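Local coordinates for protein diol-dehydratase (Roseburia inulinivorans, PDB 5I2A) that dehydrates 1,2-propanediol as a B12-independent dehydratase of the glycyl radical enzyme family, at residues H451-E463 with Y694-G707. Residues are numbered along the deposited sequence; the frame is centred on the assembly and turned at random.
Sequences HDAAFFNMCRPLE and YPVSANVPLGAQTG. With EDO (1,2-ethanediol), chain C.
Asn457 and Thr706 join the two segments. Asn457 ND2 donates to Thr706 OG1 at 2.8 Å, and that hydroxyl donates to Leu702 O. A water bridges Asn457 ND2 and Gln705 OE1. Asn457 OD1 caps the following helix by accepting from Cys459 N, which fixes the amide's rotation. Glu463 reaches Gly707 N through weak bonds, the shorter to OE2 at 2.9 Å. Its OE1 pairs with Arg460 in a salt bridge, while Arg460 NH1 donates to His151 O. At the other end, Tyr694 OH donates to His451 O at 2.8 Å. Asp452 OD2 accepts from O2 of a 1,2-ethanediol, probably from the crystallisation liquor, which Glu440, His166, His283 and Ser284 also hold. It sits where a diol substrate could bind, consistent with a dehydratase active site.

The apolar patch lies between Tyr694 and the Asn457-Thr706 bond. With CG anti to the carbonyl carbon (chi1 -63°), the Phe455 ring meets Val696 CG2 at CZ (3.7 Å) and Ala698 CB at CD2 (3.6 Å). Leu702 CD2 lies 4.2 Å from Phe455 CB.

Strand 454-457 lies between strands 154-155 and 548-556, and crosses the short helix 699-703 at -47°. Leu702 also packs on Phe556 of strand 548-556.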
ATOM      1  N   HIS A 451     -19.632   3.098 -10.708  1.00 11.74           N
ATOM      2  CA  HIS A 451     -20.988   3.543 -11.004  1.00 10.25           C
ATOM      3  C   HIS A 451     -22.110   2.696 -10.386  1.00 11.91           C
ATOM      4  O   HIS A 451     -23.268   3.089 -10.442  1.00 11.97           O
ATOM      5  CB  HIS A 451     -21.184   3.637 -12.520  1.00 11.54           C
ATOM      6  CG  HIS A 451     -20.370   4.721 -13.161  1.00 12.56           C
ATOM      7  ND1 HIS A 451     -20.692   6.050 -13.047  1.00  9.98           N
ATOM      8  CD2 HIS A 451     -19.230   4.665 -13.890  1.00  8.09           C
ATOM      9  CE1 HIS A 451     -19.802   6.774 -13.709  1.00 12.04           C
ATOM     10  NE2 HIS A 451     -18.910   5.955 -14.233  1.00 13.59           N
ATOM     11  N   ASP A 452     -21.785   1.550  -9.793  1.00 11.86           N
ATOM     12  CA  ASP A 452     -22.799   0.838  -9.015  1.00 11.11           C
ATOM     13  C   ASP A 452     -22.216   0.309  -7.699  1.00 12.33           C
ATOM     14  O   ASP A 452     -22.105  -0.897  -7.489  1.00 12.60           O
ATOM     15  CB  ASP A 452     -23.408  -0.299  -9.825  1.00  9.14           C
ATOM     16  CG  ASP A 452     -24.700  -0.832  -9.198  1.00 14.64           C
ATOM     17  OD1 ASP A 452     -25.189  -0.247  -8.205  1.00 12.09           O
ATOM     18  OD2 ASP A 452     -25.229  -1.831  -9.708  1.00 11.64           O
ATOM     19  N   ALA A 453     -21.870   1.241  -6.816  1.00 10.75           N
ATOM     20  CA  ALA A 453     -21.076   0.941  -5.626  1.00 14.09           C
ATOM     21  C   ALA A 453     -21.878   0.314  -4.490  1.00 12.86           C
ATOM     22  O   ALA A 453     -21.304  -0.368  -3.645  1.00 15.08           O
ATOM     23  CB  ALA A 453     -20.380   2.216  -5.126  1.00 10.79           C
ATOM     24  N   ALA A 454     -23.186   0.561  -4.467  1.00 11.77           N
ATOM     25  CA  ALA A 454     -24.060   0.039  -3.412  1.00 13.92           C
ATOM     26  C   ALA A 454     -25.521   0.272  -3.733  1.00 14.00           C
ATOM     27  O   ALA A 454     -25.878   1.117  -4.565  1.00 13.07           O
ATOM     28  CB  ALA A 454     -23.729   0.678  -2.022  1.00 10.17           C
ATOM     29  N   PHE A 455     -26.356  -0.499  -3.052  1.00 13.50           N
ATOM     30  CA  PHE A 455     -27.795  -0.330  -3.081  1.00 11.04           C
ATOM     31  C   PHE A 455     -28.234   0.178  -1.705  1.00 13.01           C
ATOM     32  O   PHE A 455     -27.968  -0.475  -0.690  1.00 14.44           O
ATOM     33  CB  PHE A 455     -28.488  -1.657  -3.399  1.00 14.30           C
ATOM     34  CG  PHE A 455     -28.162  -2.232  -4.762  1.00 12.10           C
ATOM     35  CD1 PHE A 455     -27.916  -1.413  -5.848  1.00 12.34           C
ATOM     36  CD2 PHE A 455     -28.144  -3.611  -4.951  1.00 13.43           C
ATOM     37  CE1 PHE A 455     -27.646  -1.949  -7.107  1.00 11.63           C
ATOM     38  CE2 PHE A 455     -27.865  -4.161  -6.206  1.00 11.83           C
ATOM     39  CZ  PHE A 455     -27.617  -3.328  -7.283  1.00 12.41           C
ATOM     40  N   PHE A 456     -28.909   1.321  -1.671  1.00 13.11           N
ATOM     41  CA  PHE A 456     -29.357   1.925  -0.423  1.00 11.02           C
ATOM     42  C   PHE A 456     -30.880   1.961  -0.369  1.00 12.49           C
ATOM     43  O   PHE A 456     -31.524   2.532  -1.254  1.00 10.06           O
ATOM     44  CB  PHE A 456     -28.794   3.346  -0.279  1.00 12.76           C
ATOM     45  CG  PHE A 456     -29.113   4.017   1.042  1.00 12.57           C
ATOM     46  CD1 PHE A 456     -30.330   4.665   1.243  1.00 12.37           C
ATOM     47  CD2 PHE A 456     -28.176   4.030   2.070  1.00 11.20           C
ATOM     48  CE1 PHE A 456     -30.605   5.314   2.453  1.00 13.02           C
ATOM     49  CE2 PHE A 456     -28.445   4.672   3.290  1.00 12.17           C
ATOM     50  CZ  PHE A 456     -29.661   5.313   3.478  1.00 14.55           C
ATOM     51  N   ASN A 457     -31.443   1.382   0.687  1.00 13.18           N
ATOM     52  CA  ASN A 457     -32.895   1.317   0.846  1.00 15.26           C
ATOM     53  C   ASN A 457     -33.407   2.546   1.601  1.00 12.83           C
ATOM     54  O   ASN A 457     -33.275   2.619   2.818  1.00 14.70           O
ATOM     55  CB  ASN A 457     -33.284   0.021   1.583  1.00 11.94           C
ATOM     56  CG  ASN A 457     -34.793  -0.221   1.603  1.00 18.12           C
ATOM     57  OD1 ASN A 457     -35.585   0.711   1.479  1.00 18.60           O
ATOM     58  ND2 ASN A 457     -35.187  -1.488   1.745  1.00 13.52           N
ATOM     59  N   MET A 458     -33.998   3.495   0.885  1.00 11.78           N
ATOM     60  CA  MET A 458     -34.459   4.732   1.514  1.00 14.20           C
ATOM     61  C   MET A 458     -35.667   4.497   2.424  1.00 15.61           C
ATOM     62  O   MET A 458     -35.993   5.355   3.230  1.00 13.71           O
ATOM     63  CB  MET A 458     -34.802   5.803   0.458  1.00 14.41           C
ATOM     64  CG  MET A 458     -33.641   6.149  -0.495  1.00 14.51           C
ATOM     65  SD  MET A 458     -34.132   7.252  -1.843  1.00 23.05           S
ATOM     66  CE  MET A 458     -34.861   8.577  -0.910  1.00 21.48           C
ATOM     67  N   CYS A 459     -36.315   3.339   2.314  1.00 13.47           N
ATOM     68  CA  CYS A 459     -37.416   3.018   3.222  1.00 14.58           C
ATOM     69  C   CYS A 459     -36.959   2.569   4.620  1.00 16.55           C
ATOM     70  O   CYS A 459     -37.724   2.665   5.584  1.00 16.05           O
ATOM     71  CB  CYS A 459     -38.307   1.920   2.620  1.00 13.37           C
ATOM     72  SG  CYS A 459     -39.193   2.416   1.149  1.00 17.95           S
ATOM     73  N   ARG A 460     -35.745   2.034   4.740  1.00 14.80           N
ATOM     74  CA  ARG A 460     -35.343   1.530   6.052  1.00 17.65           C
ATOM     75  C   ARG A 460     -35.141   2.675   7.072  1.00 17.63           C
ATOM     76  O   ARG A 460     -35.601   2.551   8.203  1.00 16.67           O
ATOM     77  CB  ARG A 460     -34.110   0.633   5.941  1.00 13.86           C
ATOM     78  CG  ARG A 460     -34.401  -0.698   5.208  1.00 15.77           C
ATOM     79  CD  ARG A 460     -34.274  -1.917   6.154  1.00 22.70           C
ATOM     80  NE  ARG A 460     -35.350  -1.911   7.112  1.00 25.03           N
ATOM     81  CZ  ARG A 460     -35.325  -2.411   8.339  1.00 21.87           C
ATOM     82  NH1 ARG A 460     -34.250  -3.013   8.838  1.00 21.65           N
ATOM     83  NH2 ARG A 460     -36.421  -2.298   9.070  1.00 23.07           N
ATOM     84  N   PRO A 461     -34.492   3.797   6.672  1.00 17.15           N
ATOM     85  CA  PRO A 461     -34.470   4.946   7.583  1.00 16.45           C
ATOM     86  C   PRO A 461     -35.862   5.459   7.948  1.00 16.89           C
ATOM     87  O   PRO A 461     -36.028   5.976   9.051  1.00 16.20           O
ATOM     88  CB  PRO A 461     -33.696   6.009   6.785  1.00 15.50           C
ATOM     89  CG  PRO A 461     -32.757   5.202   5.960  1.00 14.44           C
ATOM     90  CD  PRO A 461     -33.634   4.044   5.500  1.00 13.56           C
ATOM     91  N   LEU A 462     -36.837   5.306   7.053  1.00 15.47           N
ATOM     92  CA  LEU A 462     -38.212   5.696   7.365  1.00 16.45           C
ATOM     93  C   LEU A 462     -38.792   4.788   8.459  1.00 16.17           C
ATOM     94  O   LEU A 462     -39.395   5.262   9.414  1.00 17.34           O
ATOM     95  CB  LEU A 462     -39.101   5.646   6.114  1.00 17.45           C
ATOM     96  CG  LEU A 462     -40.583   5.974   6.347  1.00 17.03           C
ATOM     97  CD1 LEU A 462     -40.759   7.413   6.821  1.00 16.34           C
ATOM     98  CD2 LEU A 462     -41.392   5.732   5.074  1.00 18.49           C
ATOM     99  N   GLU A 463     -38.604   3.488   8.310  1.00 13.28           N
ATOM    100  CA  GLU A 463     -39.011   2.545   9.348  1.00 16.70           C
ATOM    101  C   GLU A 463     -38.347   2.866  10.687  1.00 19.98           C
ATOM    102  O   GLU A 463     -38.968   2.715  11.733  1.00 18.61           O
ATOM    103  CB  GLU A 463     -38.687   1.116   8.942  1.00 15.89           C
ATOM    104  CG  GLU A 463     -39.559   0.586   7.823  1.00 18.11           C
ATOM    105  CD  GLU A 463     -39.369  -0.904   7.610  1.00 21.99           C
ATOM    106  OE1 GLU A 463     -38.380  -1.304   6.962  1.00 23.31           O
ATOM    107  OE2 GLU A 463     -40.195  -1.678   8.115  1.00 19.83           O
ATOM    108  N   TYR A 694     -31.473   4.153  -9.324  1.00 10.63           N
ATOM    109  CA  TYR A 694     -31.878   3.059 -10.185  1.00 12.17           C
ATOM    110  C   TYR A 694     -31.807   1.752  -9.407  1.00 11.84           C
ATOM    111  O   TYR A 694     -31.118   1.673  -8.395  1.00 14.21           O
ATOM    112  CB  TYR A 694     -31.014   3.001 -11.443  1.00 10.18           C
ATOM    113  CG  TYR A 694     -29.544   2.643 -11.272  1.00 12.16           C
ATOM    114  CD1 TYR A 694     -29.142   1.314 -11.152  1.00  8.43           C
ATOM    115  CD2 TYR A 694     -28.549   3.627 -11.326  1.00  9.75           C
ATOM    116  CE1 TYR A 694     -27.815   0.980 -11.058  1.00 10.48           C
ATOM    117  CE2 TYR A 694     -27.188   3.290 -11.240  1.00 10.05           C
ATOM    118  CZ  TYR A 694     -26.834   1.967 -11.097  1.00 11.29           C
ATOM    119  OH  TYR A 694     -25.514   1.595 -11.009  1.00 11.02           O
ATOM    120  N   PRO A 695     -32.555   0.741  -9.855  1.00 12.03           N
ATOM    121  CA  PRO A 695     -32.711  -0.439  -8.995  1.00 12.58           C
ATOM    122  C   PRO A 695     -32.064  -1.743  -9.458  1.00 13.49           C
ATOM    123  O   PRO A 695     -31.990  -2.658  -8.642  1.00 15.29           O
ATOM    124  CB  PRO A 695     -34.222  -0.620  -8.975  1.00 12.02           C
ATOM    125  CG  PRO A 695     -34.600  -0.300 -10.403  1.00 12.50           C
ATOM    126  CD  PRO A 695     -33.663   0.849 -10.822  1.00 10.55           C
ATOM    127  N   VAL A 696     -31.622  -1.830 -10.711  1.00  9.49           N
ATOM    128  CA  VAL A 696     -31.280  -3.118 -11.323  1.00  9.35           C
ATOM    129  C   VAL A 696     -32.469  -4.049 -11.036  1.00 12.75           C
ATOM    130  O   VAL A 696     -33.595  -3.651 -11.296  1.00 12.34           O
ATOM    131  CB  VAL A 696     -29.943  -3.688 -10.830  1.00 12.86           C
ATOM    132  CG1 VAL A 696     -29.402  -4.699 -11.857  1.00 12.72           C
ATOM    133  CG2 VAL A 696     -28.924  -2.556 -10.661  1.00 10.30           C
ATOM    134  N   SER A 697     -32.271  -5.242 -10.472  1.00 12.16           N
ATOM    135  CA  SER A 697     -33.446  -6.027 -10.088  1.00 12.56           C
ATOM    136  C   SER A 697     -33.594  -6.087  -8.562  1.00 17.15           C
ATOM    137  O   SER A 697     -34.379  -6.875  -8.033  1.00 14.30           O
ATOM    138  CB  SER A 697     -33.390  -7.450 -10.677  1.00 12.86           C
ATOM    139  OG  SER A 697     -32.387  -8.258 -10.080  1.00 15.47           O
ATOM    140  N   ALA A 698     -32.865  -5.220  -7.870  1.00 12.15           N
ATOM    141  CA  ALA A 698     -32.714  -5.314  -6.417  1.00 12.22           C
ATOM    142  C   ALA A 698     -33.859  -4.711  -5.622  1.00 12.71           C
ATOM    143  O   ALA A 698     -33.880  -4.815  -4.390  1.00 15.28           O
ATOM    144  CB  ALA A 698     -31.397  -4.664  -5.988  1.00 12.48           C
ATOM    145  N   ASN A 699     -34.815  -4.083  -6.307  1.00 12.59           N
ATOM    146  CA  ASN A 699     -35.965  -3.533  -5.613  1.00 13.87           C
ATOM    147  C   ASN A 699     -36.830  -4.670  -5.052  1.00 12.93           C
ATOM    148  O   ASN A 699     -37.520  -4.486  -4.069  1.00 13.67           O
ATOM    149  CB  ASN A 699     -36.791  -2.631  -6.524  1.00 12.71           C
ATOM    150  CG  ASN A 699     -37.367  -3.384  -7.713  1.00 14.42           C
ATOM    151  OD1 ASN A 699     -36.643  -4.028  -8.459  1.00 14.76           O
ATOM    152  ND2 ASN A 699     -38.675  -3.329  -7.866  1.00 14.13           N
ATOM    153  N   VAL A 700     -36.750  -5.849  -5.657  1.00 13.95           N
ATOM    154  CA  VAL A 700     -37.477  -7.006  -5.127  1.00 13.25           C
ATOM    155  C   VAL A 700     -36.830  -7.537  -3.822  1.00 15.23           C
ATOM    156  O   VAL A 700     -37.492  -7.550  -2.798  1.00 14.29           O
ATOM    157  CB  VAL A 700     -37.597  -8.110  -6.203  1.00 17.17           C
ATOM    158  CG1 VAL A 700     -38.159  -9.395  -5.612  1.00 17.18           C
ATOM    159  CG2 VAL A 700     -38.449  -7.587  -7.366  1.00 11.54           C
ATOM    160  N   PRO A 701     -35.529  -7.918  -3.833  1.00 12.90           N
ATOM    161  CA  PRO A 701     -34.990  -8.318  -2.522  1.00 13.07           C
ATOM    162  C   PRO A 701     -34.926  -7.195  -1.470  1.00 18.66           C
ATOM    163  O   PRO A 701     -35.081  -7.498  -0.288  1.00 17.14           O
ATOM    164  CB  PRO A 701     -33.576  -8.825  -2.850  1.00 14.87           C
ATOM    165  CG  PRO A 701     -33.229  -8.199  -4.179  1.00 14.82           C
ATOM    166  CD  PRO A 701     -34.552  -8.153  -4.917  1.00 14.26           C
ATOM    167  N   LEU A 702     -34.728  -5.938  -1.862  1.00 14.71           N
ATOM    168  CA  LEU A 702     -34.706  -4.882  -0.850  1.00 16.43           C
ATOM    169  C   LEU A 702     -36.091  -4.717  -0.234  1.00 16.13           C
ATOM    170  O   LEU A 702     -36.226  -4.552   0.983  1.00 17.19           O
ATOM    171  CB  LEU A 702     -34.210  -3.550  -1.428  1.00 12.79           C
ATOM    172  CG  LEU A 702     -32.721  -3.257  -1.194  1.00 12.33           C
ATOM    173  CD1 LEU A 702     -31.826  -4.362  -1.762  1.00 14.12           C
ATOM    174  CD2 LEU A 702     -32.330  -1.884  -1.780  1.00 16.42           C
ATOM    175  N   GLY A 703     -37.122  -4.788  -1.067  1.00 13.77           N
ATOM    176  CA  GLY A 703     -38.485  -4.758  -0.568  1.00 14.75           C
ATOM    177  C   GLY A 703     -38.799  -5.912   0.385  1.00 15.52           C
ATOM    178  O   GLY A 703     -39.562  -5.751   1.339  1.00 15.44           O
ATOM    179  N   ALA A 704     -38.201  -7.070   0.128  1.00 12.50           N
ATOM    180  CA  ALA A 704     -38.374  -8.231   0.994  1.00 16.99           C
ATOM    181  C   ALA A 704     -37.769  -7.993   2.384  1.00 16.98           C
ATOM    182  O   ALA A 704     -38.065  -8.722   3.314  1.00 16.10           O
ATOM    183  CB  ALA A 704     -37.760  -9.480   0.347  1.00 15.64           C
ATOM    184  N   GLN A 705     -36.940  -6.959   2.519  1.00 15.67           N
ATOM    185  CA  GLN A 705     -36.278  -6.652   3.785  1.00 15.16           C
ATOM    186  C   GLN A 705     -36.962  -5.492   4.482  1.00 17.40           C
ATOM    187  O   GLN A 705     -36.499  -4.982   5.496  1.00 12.71           O
ATOM    188  CB  GLN A 705     -34.797  -6.327   3.547  1.00 15.48           C
ATOM    189  CG  GLN A 705     -34.004  -7.532   3.070  1.00 18.15           C
ATOM    190  CD  GLN A 705     -32.659  -7.152   2.485  1.00 20.24           C
ATOM    191  OE1 GLN A 705     -32.427  -6.005   2.114  1.00 17.76           O
ATOM    192  NE2 GLN A 705     -31.766  -8.113   2.421  1.00 21.79           N
ATOM    193  N   THR A 706     -38.075  -5.076   3.908  1.00 16.11           N
ATOM    194  CA  THR A 706     -38.740  -3.862   4.324  1.00 15.68           C
ATOM    195  C   THR A 706     -40.125  -4.193   4.834  1.00 17.30           C
ATOM    196  O   THR A 706     -40.899  -4.840   4.123  1.00 16.84           O
ATOM    197  CB  THR A 706     -38.844  -2.878   3.149  1.00 16.47           C
ATOM    198  OG1 THR A 706     -37.538  -2.681   2.593  1.00 17.71           O
ATOM    199  CG2 THR A 706     -39.452  -1.554   3.581  1.00 14.57           C
ATOM    200  N   GLY A 707     -40.443  -3.754   6.045  1.00 16.39           N
ATOM    201  CA  GLY A 707     -41.802  -3.902   6.552  1.00 17.14           C
ATOM    202  C   GLY A 707     -42.827  -3.096   5.756  1.00 19.55           C
ATOM    203  O   GLY A 707     -42.498  -2.392   4.790  1.00 17.56           O
TER
HETATM  204  C1  EDO C 901     -25.267  -1.102 -13.260  1.00 11.44           C
HETATM  205  O1  EDO C 901     -24.079  -0.577 -13.849  1.00 14.88           O
HETATM  206  C2  EDO C 901     -25.010  -2.578 -12.942  1.00 13.72           C
HETATM  207  O2  EDO C 901     -24.048  -2.742 -11.880  1.00 13.40           O
HETATM  208  O   HOH W   1     -33.015  -3.330   2.372  1.00 17.05           O